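Local coordinates for putative uncharacterized protein (Pseudomonas phage 201phi2-1, PDB 3R4V) that is of uncharacterised function but belongs to the phage tubulin-like proteins and holds guanosine-5'-diphosphate in its pocket, at residues L49-T53 against L66-Q70. Sequence-based numbering, arbitrary orientation.
Sequences LTKGT and LVRPQ
Q70 and K51 illustrate how one carboxamide can read both polar groups of a single residue's backbone. The amide nitrogen of K51 gives a nearly straight bond (164°) to OE1 of Q70 at 2.8 Å, arriving in the carbonyl plane on a lone pair. In return NE2 of Q70 reaches K51 O at 3.0 Å, again along a lone pair of the acceptor. The same NE2 also donates to O of L66, 2.9 Å away, but from above that carbonyl's plane. Two of the bonds cross to the loop; the third ties the carboxamide back to L66, and together they fix its rotation. Beyond CG the Q70 chain is extended (chi2 177°), which carries the amide across the gap between the segments. CB of T50 approaches the same OE1 of Q70 to 3.4 Å.

A second polar link lies within the loop: OG1 of T50 donates to OG1 of T53 over 2.7 Å, drawing the turn at K51 and G52 together.

Apolar contacts complete the interface. CG2 of T53 lies 3.9 Å from both CB of L66 and CG1 of V67, its side chain sliding past the leucine in the opposite direction and crossing the valine at about a right angle.

The loop leaves edge strand 46-49 of the central sheet and folds back on the helix it leads to, a strand-loop-helix connection beside the guanosine-5'-diphosphate pocket, consistent with a tubulin-like fold. T50 shares a backbone hydrogen bond with D32 of strand 28-32, and T33 O accepts OG1 of T53. V67 of helix 60-67 also packs on helix 95-108; its side chain is about 10 Å from guanosine-5'-diphosphate.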
loop_
_atom_site.group_PDB
_atom_site.type_symbol
_atom_site.label_atom_id
_atom_site.label_comp_id
_atom_site.label_asym_id
_atom_site.label_seq_id
_atom_site.Cartn_x
_atom_site.Cartn_y
_atom_site.Cartn_z
ATOM N N LEU A 49 -13.142 6.823 12.415
ATOM C CA LEU A 49 -12.006 7.082 13.299
ATOM C C LEU A 49 -12.083 6.186 14.532
ATOM O O LEU A 49 -13.139 6.087 15.161
ATOM C CB LEU A 49 -11.982 8.550 13.736
ATOM C CG LEU A 49 -12.061 9.585 12.610
ATOM C CD1 LEU A 49 -12.079 10.992 13.189
ATOM C CD2 LEU A 49 -10.914 9.417 11.625
ATOM N N THR A 50 -10.968 5.528 14.857
ATOM C CA THR A 50 -10.907 4.654 16.022
ATOM C C THR A 50 -11.083 5.445 17.314
ATOM O O THR A 50 -10.809 6.646 17.370
ATOM C CB THR A 50 -9.577 3.860 16.093
ATOM O OG1 THR A 50 -8.469 4.767 16.021
ATOM C CG2 THR A 50 -9.476 2.871 14.942
ATOM N N LYS A 51 -11.550 4.755 18.345
ATOM C CA LYS A 51 -11.826 5.373 19.635
ATOM C C LYS A 51 -10.608 5.313 20.558
ATOM O O LYS A 51 -9.808 4.374 20.495
ATOM C CB LYS A 51 -13.026 4.686 20.294
ATOM C CG LYS A 51 -14.371 5.047 19.663
ATOM C CD LYS A 51 -15.288 3.835 19.543
ATOM C CE LYS A 51 -15.474 3.131 20.881
ATOM N NZ LYS A 51 -16.191 3.979 21.874
ATOM N N GLY A 52 -10.468 6.331 21.401
ATOM C CA GLY A 52 -9.414 6.377 22.398
ATOM C C GLY A 52 -7.998 6.450 21.861
ATOM O O GLY A 52 -7.057 6.041 22.546
ATOM N N THR A 53 -7.833 6.979 20.651
ATOM C CA THR A 53 -6.519 6.994 20.011
ATOM C C THR A 53 -6.012 8.388 19.655
ATOM O O THR A 53 -5.028 8.518 18.931
ATOM C CB THR A 53 -6.492 6.142 18.724
ATOM O OG1 THR A 53 -7.603 6.493 17.891
ATOM C CG2 THR A 53 -6.554 4.655 19.052
ATOM N N LEU A 66 -4.045 -0.482 21.061
ATOM C CA LEU A 66 -5.249 0.346 21.153
ATOM C C LEU A 66 -6.243 0.030 20.044
ATOM O O LEU A 66 -7.454 0.012 20.274
ATOM C CB LEU A 66 -4.874 1.825 21.085
ATOM C CG LEU A 66 -4.120 2.287 22.332
ATOM C CD1 LEU A 66 -3.620 3.716 22.181
ATOM C CD2 LEU A 66 -5.026 2.146 23.523
ATOM N N VAL A 67 -5.735 -0.214 18.840
ATOM C CA VAL A 67 -6.622 -0.373 17.688
ATOM C C VAL A 67 -7.021 -1.820 17.419
ATOM O O VAL A 67 -8.086 -2.075 16.869
ATOM C CB VAL A 67 -6.040 0.273 16.412
ATOM C CG1 VAL A 67 -5.709 1.732 16.679
ATOM C CG2 VAL A 67 -4.807 -0.485 15.924
ATOM N N ARG A 68 -6.174 -2.763 17.814
ATOM C CA ARG A 68 -6.434 -4.173 17.536
ATOM C C ARG A 68 -7.838 -4.633 17.948
ATOM O O ARG A 68 -8.530 -5.268 17.163
ATOM C CB ARG A 68 -5.348 -5.069 18.152
ATOM C CG ARG A 68 -5.591 -6.560 17.965
ATOM C CD ARG A 68 -5.797 -6.873 16.489
ATOM N NE ARG A 68 -6.012 -8.294 16.230
ATOM C CZ ARG A 68 -7.200 -8.849 16.011
ATOM N NH1 ARG A 68 -8.301 -8.106 16.017
ATOM N NH2 ARG A 68 -7.288 -10.153 15.784
ATOM N N PRO A 69 -8.281 -4.314 19.182
ATOM C CA PRO A 69 -9.595 -4.840 19.563
ATOM C C PRO A 69 -10.750 -4.207 18.784
ATOM O O PRO A 69 -11.870 -4.714 18.841
ATOM C CB PRO A 69 -9.701 -4.479 21.061
ATOM C CG PRO A 69 -8.286 -4.137 21.486
ATOM C CD PRO A 69 -7.659 -3.545 20.272
ATOM N N GLN A 70 -10.476 -3.123 18.064
ATOM C CA GLN A 70 -11.502 -2.401 17.312
ATOM C C GLN A 70 -11.637 -2.867 15.872
ATOM O O GLN A 70 -12.587 -2.510 15.184
ATOM C CB GLN A 70 -11.227 -0.891 17.337
ATOM C CG GLN A 70 -11.198 -0.294 18.755
ATOM C CD GLN A 70 -10.850 1.186 18.762
ATOM O OE1 GLN A 70 -11.540 2.005 18.152
ATOM N NE2 GLN A 70 -9.768 1.531 19.444
#